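Local coordinates for protein flavin-dependent monooxygenase, oxygenase subunit HsaA (Mycobacterium tuberculosis, PDB 3AFF) that probably hydroxylates the phenolic ring of the secosteroid 3-HSA to a catechol during cholesterol catabolism, using reduced flavin and molecular oxygen, at residues A[137-142]-A[151-156]; A[131-136]-A[205-210]. One frame throughout, in Å; residues are numbered along the deposited sequence.

Contact 1: residues A[137-142]-A[151-156]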
loop_
_atom_site.group_PDB
_atom_site.type_symbol
_atom_site.label_atom_id
_atom_site.label_comp_id
_atom_site.label_asym_id
_atom_site.label_seq_id
_atom_site.Cartn_x
_atom_site.Cartn_y
_atom_site.Cartn_z
ATOM N N GLY A 137 14.937 9.204 53.137
ATOM C CA GLY A 137 14.757 9.655 51.776
ATOM C C GLY A 137 14.017 10.939 51.689
ATOM O O GLY A 137 13.650 11.494 52.710
ATOM N N SER A 138 13.770 11.399 50.462
ATOM C CA SER A 138 13.096 12.671 50.247
ATOM C C SER A 138 12.256 12.511 48.976
ATOM O O SER A 138 12.807 12.470 47.869
ATOM C CB SER A 138 14.111 13.831 50.101
ATOM O OG SER A 138 13.363 15.040 49.916
ATOM N N TRP A 139 10.938 12.422 49.137
ATOM C CA TRP A 139 10.049 11.952 48.061
ATOM C C TRP A 139 9.114 13.058 47.614
ATOM O O TRP A 139 8.347 13.557 48.424
ATOM C CB TRP A 139 9.169 10.837 48.625
ATOM C CG TRP A 139 9.780 9.464 48.639
ATOM C CD1 TRP A 139 9.692 8.540 47.660
ATOM C CD2 TRP A 139 10.498 8.848 49.705
ATOM N NE1 TRP A 139 10.347 7.378 48.007
ATOM C CE2 TRP A 139 10.836 7.545 49.280
ATOM C CE3 TRP A 139 10.919 9.277 50.979
ATOM C CZ2 TRP A 139 11.535 6.663 50.080
ATOM C CZ3 TRP A 139 11.629 8.402 51.757
ATOM C CH2 TRP A 139 11.930 7.112 51.320
ATOM N N ASN A 140 9.138 13.409 46.331
ATOM C CA ASN A 140 8.339 14.507 45.821
ATOM C C ASN A 140 7.003 14.066 45.220
ATOM O O ASN A 140 6.699 12.881 45.154
ATOM C CB ASN A 140 9.156 15.299 44.755
ATOM C CG ASN A 140 9.412 14.486 43.488
ATOM O OD1 ASN A 140 8.820 13.411 43.276
ATOM N ND2 ASN A 140 10.264 15.012 42.621
ATOM N N TRP A 141 6.211 15.044 44.790
ATOM C CA TRP A 141 4.974 14.755 44.055
ATOM C C TRP A 141 3.981 13.933 44.855
ATOM O O TRP A 141 3.320 13.038 44.290
ATOM C CB TRP A 141 5.287 13.989 42.772
ATOM C CG TRP A 141 5.278 14.799 41.501
ATOM C CD1 TRP A 141 6.374 15.299 40.834
ATOM C CD2 TRP A 141 4.125 15.125 40.696
ATOM N NE1 TRP A 141 5.961 15.961 39.696
ATOM C CE2 TRP A 141 4.591 15.864 39.581
ATOM C CE3 TRP A 141 2.735 14.888 40.830
ATOM C CZ2 TRP A 141 3.726 16.356 38.596
ATOM C CZ3 TRP A 141 1.855 15.404 39.872
ATOM C CH2 TRP A 141 2.355 16.123 38.749
ATOM N N SER A 142 3.838 14.220 46.144
ATOM C CA SER A 142 2.872 13.449 46.937
ATOM C C SER A 142 1.541 14.167 46.911
ATOM O O SER A 142 1.252 14.952 47.771
ATOM C CB SER A 142 3.394 13.129 48.338
ATOM O OG SER A 142 2.423 12.355 49.056
ATOM N N THR A 151 1.478 7.992 55.085
ATOM C CA THR A 151 1.909 7.998 53.709
ATOM C C THR A 151 2.550 6.684 53.342
ATOM O O THR A 151 3.186 6.033 54.181
ATOM C CB THR A 151 2.920 9.176 53.417
ATOM O OG1 THR A 151 2.927 9.416 52.026
ATOM C CG2 THR A 151 4.413 8.877 53.937
ATOM N N PHE A 152 2.464 6.347 52.059
ATOM C CA PHE A 152 3.389 5.351 51.457
ATOM C C PHE A 152 4.599 6.018 50.829
ATOM O O PHE A 152 4.475 7.058 50.228
ATOM C CB PHE A 152 2.707 4.569 50.329
ATOM C CG PHE A 152 1.444 3.824 50.753
ATOM C CD1 PHE A 152 1.474 2.904 51.810
ATOM C CD2 PHE A 152 0.252 4.023 50.067
ATOM C CE1 PHE A 152 0.322 2.149 52.165
ATOM C CE2 PHE A 152 -0.926 3.278 50.457
ATOM C CZ PHE A 152 -0.864 2.349 51.474
ATOM N N VAL A 153 5.768 5.401 50.931
ATOM C CA VAL A 153 6.937 5.894 50.186
ATOM C C VAL A 153 7.517 4.620 49.599
ATOM O O VAL A 153 7.547 3.573 50.261
ATOM C CB VAL A 153 8.032 6.635 51.106
ATOM C CG1 VAL A 153 7.536 7.993 51.499
ATOM C CG2 VAL A 153 8.401 5.786 52.315
ATOM N N GLY A 154 7.953 4.705 48.355
ATOM C CA GLY A 154 8.521 3.581 47.691
ATOM C C GLY A 154 10.041 3.547 47.650
ATOM O O GLY A 154 10.678 4.576 47.624
ATOM N N GLY A 155 10.587 2.337 47.593
ATOM C CA GLY A 155 12.002 2.144 47.501
ATOM C C GLY A 155 12.385 0.714 47.759
ATOM O O GLY A 155 11.538 -0.125 48.128
ATOM N N PRO A 156 13.692 0.411 47.573
ATOM C CA PRO A 156 14.193 -0.918 47.804
ATOM C C PRO A 156 14.410 -1.117 49.314
ATOM O O PRO A 156 14.542 -0.152 50.026
ATOM C CB PRO A 156 15.543 -0.929 47.071
ATOM C CG PRO A 156 15.974 0.551 47.032
ATOM C CD PRO A 156 14.722 1.375 47.143
#
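Trp-139 and Val-153 meet as a flat indole and a branched side chain set against its face. The CB of Val-153 sits 3.5 Å from the centroid of the six-membered ring of Trp-139, only 14° off the ring normal, a clear CH-pi contact. Its two methyls spread over the same system: CG1 lies above the ring fusion, 3.6 Å from Trp-139 CD2, while CG2 reaches toward the far rim at 3.9 Å from Trp-139 CH2. In Trp-139, CG stands beside the backbone N (chi1 -84°), and the indole is turned so that one face receives the valine and its N-H edge meets the next residue along. There NE1 donates to Gly-154 O at 2.8 Å, in the carbonyl plane and on a lone pair, with a bent N-H...O angle of 140°. Face and edge together fix the ring's rotation.

The strands belong to the curled central beta domain of the acyl-CoA dehydrogenase fold; the axes of segments 137-142 and 151-156 come within 8.5 Å of each other, and side chains bridge them, illustrating that strands without mutual backbone pairing can still be joined. Toward the FMN site inferred by similarity, Ser-142 OG and Thr-151 OG1 approach to 4.2 Å without bonding, each being held elsewhere, by Ser-118 O and Ser-117 OG respectively. Nearby, Trp-141 stacks on His-368 and its NE1 bonds Ala-346 O of a neighbouring subunit.

Contact 2: residues A[131-136]-A[205-210]; sequences GGYLVN and HRFLSY
Tyr-133 and Phe-207 carry this contact by themselves, and it is apolar. The closest approach is between Tyr-133 CE2 and the CB of Phe-207, 3.6 Å apart, so the outer part of the tyrosine ring rests against the root of the phenylalanine side chain. From there the tyrosine reaches past CG of Phe-207, and its OH comes to 3.8 Å from Phe-207 CD2, a van der Waals touch; no hydrogen bond links the two segments.

As an aromatic pair the two rings are oblique, neither stacked nor T-shaped. Their centroids lie 5.4 Å apart with the planes at 54°, and the side chains as a whole run across each other at about a right angle. The torsions contribute to the crossing without setting it alone, since the placing of the two backbones counts as well: Tyr-133 carries CG beside its backbone N (chi1 -50°), whereas in Phe-207 CG swings anti to the backbone N, beside the carbonyl carbon. Phe-169 joins both, meeting Tyr-133 edge-to-face and Phe-207 at an intermediate tilt, and the three rings form a small aromatic cluster.

Polar interactions lie beside this pair rather than within it, where the two residues ahead of Phe-207 share one carboxylate: Arg-206 makes a salt bridge through NE to Glu-106, and His-205 NE2 bonds its other oxygen.

Within the beta domain, strand 132-142 pairs with 124-129, 193-198 and 200-203 and the short strand 207-209 with 162-172, while Val-157 of strand 150-159 touches both aromatic side chains and helix 101-108 packs against His-205 and Arg-206.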
loop_
_atom_site.group_PDB
_atom_site.type_symbol
_atom_site.label_atom_id
_atom_site.label_comp_id
_atom_site.label_asym_id
_atom_site.label_seq_id
_atom_site.Cartn_x
_atom_site.Cartn_y
_atom_site.Cartn_z
ATOM N N GLY A 131 13.938 -5.907 63.711
ATOM C CA GLY A 131 12.480 -5.637 63.885
ATOM C C GLY A 131 11.775 -5.001 62.674
ATOM O O GLY A 131 10.580 -4.765 62.726
ATOM N N GLY A 132 12.533 -4.674 61.615
ATOM C CA GLY A 132 12.044 -3.828 60.493
ATOM C C GLY A 132 13.157 -3.118 59.717
ATOM O O GLY A 132 14.145 -3.737 59.335
ATOM N N TYR A 133 12.983 -1.827 59.494
ATOM C CA TYR A 133 13.786 -1.086 58.500
ATOM C C TYR A 133 14.016 0.274 59.058
ATOM O O TYR A 133 13.169 0.791 59.760
ATOM C CB TYR A 133 13.007 -0.884 57.186
ATOM C CG TYR A 133 12.437 -2.181 56.705
ATOM C CD1 TYR A 133 13.248 -3.101 56.026
ATOM C CD2 TYR A 133 11.090 -2.501 56.930
ATOM C CE1 TYR A 133 12.750 -4.325 55.589
ATOM C CE2 TYR A 133 10.550 -3.762 56.471
ATOM C CZ TYR A 133 11.380 -4.643 55.829
ATOM O OH TYR A 133 10.900 -5.858 55.410
ATOM N N LEU A 134 15.188 0.818 58.761
ATOM C CA LEU A 134 15.461 2.202 59.000
ATOM C C LEU A 134 15.320 2.875 57.611
ATOM O O LEU A 134 16.048 2.537 56.662
ATOM C CB LEU A 134 16.883 2.356 59.614
ATOM C CG LEU A 134 17.195 3.755 60.195
ATOM C CD1 LEU A 134 16.339 4.069 61.473
ATOM C CD2 LEU A 134 18.659 3.776 60.547
ATOM N N VAL A 135 14.397 3.838 57.525
ATOM C CA VAL A 135 14.036 4.465 56.255
ATOM C C VAL A 135 14.535 5.913 56.185
ATOM O O VAL A 135 14.472 6.658 57.179
ATOM C CB VAL A 135 12.510 4.381 55.952
ATOM C CG1 VAL A 135 12.158 5.166 54.618
ATOM C CG2 VAL A 135 12.056 2.862 55.820
ATOM N N ASN A 136 15.061 6.258 55.014
ATOM C CA ASN A 136 15.629 7.574 54.762
ATOM C C ASN A 136 15.313 7.947 53.355
ATOM O O ASN A 136 15.432 7.118 52.463
ATOM C CB ASN A 136 17.155 7.595 54.966
ATOM C CG ASN A 136 17.533 7.770 56.426
ATOM O OD1 ASN A 136 17.343 8.848 57.008
ATOM N ND2 ASN A 136 17.997 6.704 57.049
ATOM N N HIS A 205 5.518 -5.261 59.329
ATOM C CA HIS A 205 4.147 -5.325 58.924
ATOM C C HIS A 205 3.758 -4.031 58.214
ATOM O O HIS A 205 2.664 -3.960 57.632
ATOM C CB HIS A 205 3.162 -5.651 60.093
ATOM C CG HIS A 205 3.171 -4.627 61.187
ATOM N ND1 HIS A 205 4.139 -4.598 62.170
ATOM C CD2 HIS A 205 2.377 -3.560 61.413
ATOM C CE1 HIS A 205 3.930 -3.570 62.965
ATOM N NE2 HIS A 205 2.874 -2.918 62.522
ATOM N N ARG A 206 4.648 -3.017 58.251
ATOM C CA ARG A 206 4.352 -1.808 57.506
ATOM C C ARG A 206 5.223 -1.597 56.249
ATOM O O ARG A 206 5.423 -0.502 55.805
ATOM C CB ARG A 206 4.323 -0.592 58.427
ATOM C CG ARG A 206 3.082 -0.511 59.329
ATOM C CD ARG A 206 2.808 0.896 59.850
ATOM N NE ARG A 206 3.419 1.100 61.166
ATOM C CZ ARG A 206 4.436 1.933 61.436
ATOM N NH1 ARG A 206 4.990 2.682 60.465
ATOM N NH2 ARG A 206 4.954 1.996 62.683
ATOM N N PHE A 207 5.689 -2.680 55.678
ATOM C CA PHE A 207 6.264 -2.681 54.357
ATOM C C PHE A 207 5.500 -3.717 53.563
ATOM O O PHE A 207 5.325 -4.816 54.076
ATOM C CB PHE A 207 7.708 -3.181 54.399
ATOM C CG PHE A 207 8.313 -3.483 53.036
ATOM C CD1 PHE A 207 8.731 -2.426 52.189
ATOM C CD2 PHE A 207 8.578 -4.790 52.637
ATOM C CE1 PHE A 207 9.320 -2.659 50.935
ATOM C CE2 PHE A 207 9.166 -5.047 51.371
ATOM C CZ PHE A 207 9.565 -3.970 50.544
ATOM N N LEU A 208 5.179 -3.423 52.286
ATOM C CA LEU A 208 4.534 -4.402 51.433
ATOM C C LEU A 208 5.306 -4.432 50.101
ATOM O O LEU A 208 5.425 -3.387 49.424
ATOM C CB LEU A 208 3.048 -4.040 51.187
ATOM C CG LEU A 208 2.359 -4.915 50.125
ATOM C CD1 LEU A 208 2.315 -6.348 50.612
ATOM C CD2 LEU A 208 0.960 -4.426 49.783
ATOM N N SER A 209 5.823 -5.617 49.766
ATOM C CA SER A 209 6.626 -5.853 48.573
ATOM C C SER A 209 5.749 -5.872 47.298
ATOM O O SER A 209 4.598 -6.349 47.319
ATOM C CB SER A 209 7.290 -7.202 48.779
ATOM O OG SER A 209 8.060 -7.617 47.671
ATOM N N TYR A 210 6.297 -5.355 46.213
ATOM C CA TYR A 210 5.655 -5.429 44.880
ATOM C C TYR A 210 5.565 -6.894 44.465
ATOM O O TYR A 210 4.580 -7.285 43.822
ATOM C CB TYR A 210 6.487 -4.661 43.866
ATOM C CG TYR A 210 6.252 -3.174 43.857
ATOM C CD1 TYR A 210 5.463 -2.558 44.851
ATOM C CD2 TYR A 210 6.781 -2.372 42.840
ATOM C CE1 TYR A 210 5.221 -1.191 44.843
ATOM C CE2 TYR A 210 6.541 -0.934 42.841
ATOM C CZ TYR A 210 5.792 -0.391 43.846
ATOM O OH TYR A 210 5.527 0.944 43.893
#

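In the fold
Strand 132-142 serves both contacts, its later half in contact 1 and its earlier half in contact 2, with centres about 12 Å apart. Contact 1 is buried, nearer the middle of the chain and beside the flavin site inferred from relatives; contact 2 lies farther out and is partly buried. Their chemistry follows: the inner one fixes an indole with both a face contact and a hydrogen bond, while the outer one rests on oblique ring packing, with ionic groups next to it in sequence. Each joins strands that are not paired with each other in the sheet. Along the chain, the loop closed by contact 1 is nested within that of contact 2.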